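Membrane protein implicated in regulation of membrane protease activity (Corynebacterium glutamicum ATCC 13032, PDB 3CP0) probably takes part in regulating membrane protease activity, its soluble NfeD-like C-terminal domain of OB-type fold being a likely partner-binding module. Local coordinates at residues L24-E30 with V42-G46; E64-V68 with V78-A82. Where two conformers were deposited one is given. Numbering follows the deposited sequence.

Interaction 1: residues L24-E30 with V42-G46; sequences LVGHRAE and VRLDG. With ZN (zinc ion), chain B.
Two antiparallel strands of a small OB-type beta barrel meet here, 28-30 and 42-44, their axes 4.6 Å apart at closest and 134° between their N-to-C directions, so the pair is strongly twisted, as in a small closed barrel. Before the first strand, Leu24 to His27 makes a type II turn, closed by His27 N to Leu24 O at 3.0 Å; Gly26, at phi 103°, takes the turn position where a side chain would jam against the preceding carbonyl. Val42 starts the second segment: its CB packs on Ala29 CB at 3.7 Å, and its CA sits 3.1 Å from Glu30 O in a CA-H...O contact. Arg43 forms the hydrogen-bonded pair with Glu30, CA to CA 5.1 Å: Arg43 N donates to Glu30 O (2.8 Å) and Glu30 N to Arg43 O (3.2 Å). Both side chains leave on the same face, each chi1 t, and Arg43 NH2 reaches Glu30 OE1 at 3.4 Å, a salt bridge with a weak hydrogen bond. Leu44 (chi1 t, chi2 p) sends CD2 to Leu24 CD1 at 3.8 Å and CD1 to His27 CB at 3.4 Å, while Trp49 of the next strand, 47-53, and Val68 of strand 65-72 also touch it. Asp45 leaves the strand with phi/psi 50/40 and chi1 m; Gly46 follows, also at positive phi. Asp45 OD2 and His27 NE2 each bind the zinc at 2.0 Å, and water 1 adds a ligand at 2.1 Å. Thus metal coordination joins turn and strand end where backbone pairing has stopped.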
ATOM      1  N   LEU A  24       7.940  -2.967   7.941  1.00 24.61           N
ATOM      2  CA  LEU A  24       7.333  -3.135   6.606  1.00 23.82           C
ATOM      3  C   LEU A  24       7.631  -1.950   5.656  1.00 21.60           C
ATOM      4  O   LEU A  24       7.442  -2.055   4.463  1.00 20.38           O
ATOM      5  CB  LEU A  24       5.830  -3.378   6.678  1.00 24.01           C
ATOM      6  CG  LEU A  24       5.483  -4.726   7.347  1.00 27.82           C
ATOM      7  CD1 LEU A  24       3.992  -4.832   7.457  1.00 30.59           C
ATOM      8  CD2 LEU A  24       6.086  -5.953   6.611  1.00 29.50           C
ATOM      9  N   VAL A  25       8.102  -0.842   6.215  1.00 19.27           N
ATOM     10  CA  VAL A  25       8.294   0.344   5.392  1.00 19.71           C
ATOM     11  C   VAL A  25       9.498   0.074   4.517  1.00 19.16           C
ATOM     12  O   VAL A  25      10.532  -0.341   5.008  1.00 21.21           O
ATOM     13  CB  VAL A  25       8.464   1.570   6.295  1.00 21.62           C
ATOM     14  CG1 VAL A  25       8.778   2.742   5.487  1.00 23.31           C
ATOM     15  CG2 VAL A  25       7.164   1.779   7.098  1.00 21.83           C
ATOM     16  N   GLY A  26       9.332   0.308   3.219  1.00 17.36           N
ATOM     17  CA  GLY A  26      10.326   0.052   2.218  1.00 18.55           C
ATOM     18  C   GLY A  26      10.007  -1.228   1.451  1.00 19.12           C
ATOM     19  O   GLY A  26      10.589  -1.448   0.379  1.00 21.50           O
ATOM     20  N   HIS A  27       9.074  -2.033   1.953  1.00 18.41           N
ATOM     21  CA  HIS A  27       8.658  -3.253   1.183  1.00 17.77           C
ATOM     22  C   HIS A  27       7.826  -2.867  -0.027  1.00 18.05           C
ATOM     23  O   HIS A  27       7.012  -1.918   0.043  1.00 19.70           O
ATOM     24  CB  HIS A  27       7.735  -4.161   2.020  1.00 17.66           C
ATOM     25  CG  HIS A  27       8.438  -4.989   3.068  1.00 18.70           C
ATOM     26  ND1 HIS A  27       9.494  -4.526   3.841  1.00 18.68           N
ATOM     27  CD2 HIS A  27       8.169  -6.252   3.509  1.00 19.19           C
ATOM     28  CE1 HIS A  27       9.847  -5.472   4.700  1.00 22.19           C
ATOM     29  NE2 HIS A  27       9.075  -6.530   4.496  1.00 20.94           N
ATOM     30  N   ARG A  28       7.938  -3.636  -1.101  1.00 18.61           N
ATOM     31  CA  ARG A  28       6.947  -3.548  -2.168  1.00 18.07           C
ATOM     32  C   ARG A  28       5.682  -4.336  -1.822  1.00 19.35           C
ATOM     33  O   ARG A  28       5.703  -5.267  -0.972  1.00 19.98           O
ATOM     34  CB  ARG A  28       7.567  -4.051  -3.445  1.00 18.59           C
ATOM     35  CG  ARG A  28       8.658  -3.012  -3.912  1.00 20.33           C
ATOM     36  CD  ARG A  28       9.535  -3.680  -4.870  1.00 24.99           C
ATOM     37  NE  ARG A  28      10.600  -2.772  -5.295  1.00 25.54           N
ATOM     38  CZ  ARG A  28      11.748  -2.598  -4.637  1.00 30.77           C
ATOM     39  NH1 ARG A  28      12.002  -3.291  -3.502  1.00 26.41           N
ATOM     40  NH2 ARG A  28      12.653  -1.758  -5.123  1.00 31.26           N
ATOM     41  N   ALA A  29       4.595  -4.043  -2.527  1.00 18.47           N
ATOM     42  CA  ALA A  29       3.336  -4.777  -2.303  1.00 19.20           C
ATOM     43  C   ALA A  29       2.568  -4.811  -3.618  1.00 18.65           C
ATOM     44  O   ALA A  29       2.683  -3.891  -4.440  1.00 19.90           O
ATOM     45  CB  ALA A  29       2.511  -4.077  -1.218  1.00 19.33           C
ATOM     46  N   GLU A  30       1.698  -5.792  -3.719  1.00 18.05           N
ATOM     47  CA  GLU A  30       0.912  -5.962  -4.935  1.00 18.02           C
ATOM     48  C   GLU A  30      -0.527  -5.541  -4.658  1.00 18.55           C
ATOM     49  O   GLU A  30      -1.133  -5.928  -3.627  1.00 18.17           O
ATOM     50  CB  GLU A  30       0.994  -7.428  -5.338  1.00 17.29           C
ATOM     51  CG  GLU A  30       0.215  -7.698  -6.555  1.00 20.59           C
ATOM     52  CD  GLU A  30       0.362  -9.159  -7.079  1.00 28.56           C
ATOM     53  OE1 GLU A  30       1.094 -10.005  -6.479  1.00 31.03           O
ATOM     54  OE2 GLU A  30      -0.265  -9.434  -8.111  1.00 32.76           O
ATOM     55  N   VAL A  42      -3.596  -4.421  -0.269  1.00 16.92           N
ATOM     56  CA  VAL A  42      -2.397  -4.934  -0.960  1.00 16.67           C
ATOM     57  C   VAL A  42      -1.944  -6.243  -0.327  1.00 18.20           C
ATOM     58  O   VAL A  42      -2.276  -6.532   0.827  1.00 17.77           O
ATOM     59  CB  VAL A  42      -1.212  -3.910  -0.880  1.00 17.92           C
ATOM     60  CG1 VAL A  42      -1.576  -2.582  -1.565  1.00 18.83           C
ATOM     61  CG2 VAL A  42      -0.787  -3.670   0.625  1.00 18.65           C
ATOM     62  N   ARG A  43      -1.145  -7.005  -1.078  0.50 17.60           N
ATOM     63  CA  ARG A  43      -0.495  -8.228  -0.577  0.50 19.08           C
ATOM     64  C   ARG A  43       0.961  -7.913  -0.184  0.50 18.59           C
ATOM     65  O   ARG A  43       1.781  -7.507  -1.031  0.50 18.01           O
ATOM     66  CB  ARG A  43      -0.574  -9.348  -1.643  0.50 18.84           C
ATOM     67  CG  ARG A  43       0.298 -10.586  -1.318  0.50 19.52           C
ATOM     68  CD  ARG A  43      -0.096 -11.867  -2.105  0.50 22.32           C
ATOM     69  NE  ARG A  43      -0.504 -11.592  -3.488  0.50 29.53           N
ATOM     70  CZ  ARG A  43      -1.081 -12.469  -4.306  0.50 31.05           C
ATOM     71  NH1 ARG A  43      -1.336 -13.714  -3.912  0.50 32.57           N
ATOM     72  NH2 ARG A  43      -1.403 -12.098  -5.536  0.50 33.98           N
ATOM     73  N   LEU A  44       1.276  -8.083   1.094  1.00 18.52           N
ATOM     74  CA  LEU A  44       2.531  -7.605   1.685  1.00 20.06           C
ATOM     75  C   LEU A  44       3.050  -8.719   2.659  1.00 19.01           C
ATOM     76  O   LEU A  44       2.340  -9.092   3.621  1.00 18.32           O
ATOM     77  CB  LEU A  44       2.235  -6.271   2.447  1.00 21.29           C
ATOM     78  CG  LEU A  44       3.372  -5.687   3.284  1.00 21.78           C
ATOM     79  CD1 LEU A  44       4.640  -5.421   2.442  1.00 23.11           C
ATOM     80  CD2 LEU A  44       2.800  -4.350   3.841  1.00 21.51           C
ATOM     81  N   ASP A  45       4.251  -9.269   2.403  1.00 18.60           N
ATOM     82  CA  ASP A  45       4.804 -10.389   3.221  1.00 19.62           C
ATOM     83  C   ASP A  45       3.772 -11.535   3.371  1.00 19.54           C
ATOM     84  O   ASP A  45       3.590 -12.120   4.438  1.00 20.21           O
ATOM     85  CB  ASP A  45       5.274  -9.911   4.609  1.00 18.80           C
ATOM     86  CG  ASP A  45       6.709  -9.385   4.623  1.00 21.69           C
ATOM     87  OD1 ASP A  45       7.332  -9.253   3.535  1.00 18.78           O
ATOM     88  OD2 ASP A  45       7.251  -9.069   5.729  1.00 21.50           O
ATOM     89  N   GLY A  46       3.062 -11.810   2.289  1.00 20.18           N
ATOM     90  CA  GLY A  46       2.185 -12.972   2.252  1.00 20.38           C
ATOM     91  C   GLY A  46       0.818 -12.767   2.893  1.00 21.19           C
ATOM     92  O   GLY A  46       0.002 -13.717   2.971  1.00 23.58           O
TER
HETATM   93 ZN    ZN B 101       9.080  -8.321   5.486  1.00 21.57          ZN
HETATM   94  O   HOH W   1       9.555  -7.808   7.494  1.00 24.98           O

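Interaction 2: residues E64-V68 with V78-A82; sequences EIVSV and VWKEA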
ATOM      1  N   GLU A  64      -1.171  -3.570  -9.872  1.00 19.47           N
ATOM      2  CA  GLU A  64       0.034  -2.711  -9.832  1.00 21.63           C
ATOM      3  C   GLU A  64       0.934  -3.066  -8.655  1.00 20.70           C
ATOM      4  O   GLU A  64       0.441  -3.523  -7.610  1.00 19.91           O
ATOM      5  CB  GLU A  64      -0.301  -1.197  -9.806  1.00 21.72           C
ATOM      6  CG  GLU A  64      -0.976  -0.721 -11.131  1.00 26.09           C
ATOM      7  CD  GLU A  64      -1.313   0.791 -11.126  1.00 28.50           C
ATOM      8  OE1 GLU A  64      -0.539   1.580 -10.537  1.00 34.05           O
ATOM      9  OE2 GLU A  64      -2.342   1.214 -11.721  1.00 35.42           O
ATOM     10  N   ILE A  65       2.244  -2.865  -8.848  1.00 18.57           N
ATOM     11  CA  ILE A  65       3.194  -2.996  -7.729  1.00 17.96           C
ATOM     12  C   ILE A  65       3.496  -1.608  -7.164  1.00 17.78           C
ATOM     13  O   ILE A  65       3.788  -0.669  -7.933  1.00 19.58           O
ATOM     14  CB  ILE A  65       4.542  -3.655  -8.194  1.00 18.38           C
ATOM     15  CG1 ILE A  65       4.285  -4.972  -8.952  1.00 19.96           C
ATOM     16  CG2 ILE A  65       5.444  -3.839  -6.942  1.00 19.11           C
ATOM     17  CD1 ILE A  65       3.350  -5.940  -8.212  1.00 20.28           C
ATOM     18  N   VAL A  66       3.361  -1.465  -5.834  1.00 17.18           N
ATOM     19  CA  VAL A  66       3.650  -0.205  -5.147  1.00 17.19           C
ATOM     20  C   VAL A  66       4.725  -0.418  -4.077  1.00 17.95           C
ATOM     21  O   VAL A  66       5.095  -1.581  -3.781  1.00 18.15           O
ATOM     22  CB  VAL A  66       2.347   0.306  -4.477  1.00 18.02           C
ATOM     23  CG1 VAL A  66       1.340   0.609  -5.604  1.00 16.93           C
ATOM     24  CG2 VAL A  66       1.746  -0.801  -3.537  1.00 20.03           C
ATOM     25  N   SER A  67       5.231   0.680  -3.522  1.00 17.46           N
ATOM     26  CA  SER A  67       6.198   0.653  -2.436  1.00 18.04           C
ATOM     27  C   SER A  67       5.495   1.191  -1.190  1.00 18.62           C
ATOM     28  O   SER A  67       4.794   2.236  -1.241  1.00 19.99           O
ATOM     29  CB  SER A  67       7.431   1.539  -2.760  1.00 21.02           C
ATOM     30  OG  SER A  67       8.347   0.753  -3.553  1.00 22.82           O
ATOM     31  N   VAL A  68       5.675   0.483  -0.083  1.00 17.20           N
ATOM     32  CA  VAL A  68       5.149   0.969   1.221  1.00 17.42           C
ATOM     33  C   VAL A  68       6.103   2.030   1.749  1.00 17.30           C
ATOM     34  O   VAL A  68       7.290   1.758   1.962  1.00 18.04           O
ATOM     35  CB  VAL A  68       5.001  -0.183   2.255  1.00 19.38           C
ATOM     36  CG1 VAL A  68       4.477   0.371   3.581  1.00 18.78           C
ATOM     37  CG2 VAL A  68       4.047  -1.289   1.698  1.00 19.50           C
ATOM     38  N   VAL A  78       1.085   3.889   0.566  1.00 17.14           N
ATOM     39  CA  VAL A  78       1.871   3.433  -0.617  1.00 16.75           C
ATOM     40  C   VAL A  78       2.092   4.470  -1.675  1.00 18.01           C
ATOM     41  O   VAL A  78       1.294   5.437  -1.847  1.00 17.17           O
ATOM     42  CB  VAL A  78       1.224   2.178  -1.243  1.00 16.90           C
ATOM     43  CG1 VAL A  78       1.061   1.051  -0.143  1.00 18.51           C
ATOM     44  CG2 VAL A  78      -0.118   2.480  -1.883  1.00 18.45           C
ATOM     45  N   TRP A  79       3.175   4.266  -2.415  1.00 16.57           N
ATOM     46  CA  TRP A  79       3.472   5.148  -3.544  1.00 16.96           C
ATOM     47  C   TRP A  79       4.097   4.339  -4.677  1.00 17.77           C
ATOM     48  O   TRP A  79       4.119   3.096  -4.660  1.00 18.67           O
ATOM     49  CB  TRP A  79       4.339   6.324  -3.110  1.00 18.43           C
ATOM     50  CG  TRP A  79       4.383   7.477  -4.111  1.00 19.90           C
ATOM     51  CD1 TRP A  79       5.493   8.073  -4.648  1.00 22.13           C
ATOM     52  CD2 TRP A  79       3.239   8.152  -4.676  1.00 17.81           C
ATOM     53  NE1 TRP A  79       5.113   9.084  -5.552  1.00 20.88           N
ATOM     54  CE2 TRP A  79       3.741   9.151  -5.576  1.00 21.12           C
ATOM     55  CE3 TRP A  79       1.854   8.015  -4.511  1.00 19.32           C
ATOM     56  CZ2 TRP A  79       2.880  10.003  -6.318  1.00 20.92           C
ATOM     57  CZ3 TRP A  79       1.005   8.864  -5.281  1.00 20.87           C
ATOM     58  CH2 TRP A  79       1.534   9.841  -6.130  1.00 20.95           C
ATOM     59  N   LYS A  80       4.550   5.048  -5.697  1.00 19.30           N
ATOM     60  CA  LYS A  80       5.137   4.439  -6.876  1.00 18.36           C
ATOM     61  C   LYS A  80       6.293   3.535  -6.452  1.00 20.74           C
ATOM     62  O   LYS A  80       7.067   3.871  -5.540  1.00 20.47           O
ATOM     63  CB  LYS A  80       5.630   5.580  -7.773  1.00 18.84           C
ATOM     64  CG  LYS A  80       4.414   6.335  -8.407  1.00 18.96           C
ATOM     65  CD  LYS A  80       4.928   7.520  -9.213  1.00 22.93           C
ATOM     66  CE  LYS A  80       3.749   8.323  -9.842  1.00 21.42           C
ATOM     67  NZ  LYS A  80       4.332   9.309 -10.821  1.00 26.67           N
ATOM     68  N   GLU A  81       6.429   2.425  -7.171  1.00 21.30           N
ATOM     69  CA  GLU A  81       7.474   1.484  -6.854  1.00 23.99           C
ATOM     70  C   GLU A  81       8.843   2.138  -7.006  1.00 26.91           C
ATOM     71  O   GLU A  81       9.133   2.838  -7.999  1.00 25.69           O
ATOM     72  CB  GLU A  81       7.353   0.256  -7.767  1.00 24.36           C
ATOM     73  CG  GLU A  81       8.211  -0.837  -7.304  1.00 23.01           C
ATOM     74  CD  GLU A  81       8.390  -1.990  -8.283  1.00 22.71           C
ATOM     75  OE1 GLU A  81       7.793  -2.005  -9.417  1.00 24.00           O
ATOM     76  OE2 GLU A  81       9.179  -2.894  -7.926  1.00 24.59           O
ATOM     77  N   ALA A  82       9.678   1.947  -5.980  1.00 31.43           N
ATOM     78  CA  ALA A  82      11.130   2.242  -6.001  1.00 35.01           C
ATOM     79  C   ALA A  82      11.465   3.031  -4.774  1.00 37.34           C
ATOM     80  O   ALA A  82      11.272   2.503  -3.684  1.00 40.97           O
ATOM     81  CB  ALA A  82      11.615   2.964  -7.279  1.00 37.05           C
TER
HETATM   82  O   HOH W   2       4.375   1.726  -9.011  1.00 26.20           O
HETATM   83  O   HOH W   3       5.743  -0.677 -10.718  1.00 34.24           O
HETATM   84  O   HOH W   4      10.373   0.073  -1.903  1.00 28.11           O
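In the C-terminal beta hairpin of the OB-type barrel, strands 65-72 and 75-80, the pairing of 64-68 with 78-82 centres on Ser67 and Trp79, a hydrogen-bonded antiparallel pair: Ser67 N gives to Trp79 O at 2.9 Å and Trp79 N to Ser67 O at 2.8 Å. Val68 and Val78 form a non-hydrogen-bonded pair, with Val78 CG1 4.2 Å from Val68 CG2; Val66 CG2 packs on Val78 CB at 3.8 Å, all three valines buried. Beyond Trp79 the regular ladder lapses although the chains stay close (Val66 CA to Glu81 CA 4.5 Å). Ala82 N donates to Ser67 OG at 3.0 Å, and water 4 bridges that OG (2.7 Å) to Ala82 O (3.1 Å). Water 2 accepts from Glu81 N (2.8 Å) and donates to Ile65 O (2.7 Å); water 3 donates to Glu81 OE1 at 2.8 Å. Glu81 OE2 is met by a salt bridge to Arg28 NE, on strand 28-31, which flanks 65-72 on its other side. A serine hydroxyl and solvent thus replace direct backbone pairing where the regular ladder lapses.

Overall arrangement
Each interaction pairs the two strands of one beta hairpin of the barrel, and they follow one another along the chain, their centres about 9 Å apart. Strands 28-31 and 65-72 lie side by side in the sheet, so the two contacts share a seam: His27 O meets Val68 N and Gly26 N meets Val68 O, both at 2.8 Å and probably hydrogen-bonded. Both are partly buried, with Ala29, Val42 and Leu44 in interaction 1 and Val66, Val68 and Val78 in interaction 2 supplying apolar packing inside. Outward they differ: interaction 1 spends its exposed groups on an internal salt bridge and zinc, interaction 2 on water and on the Arg28-Glu81 bridge that ties the two contacts together.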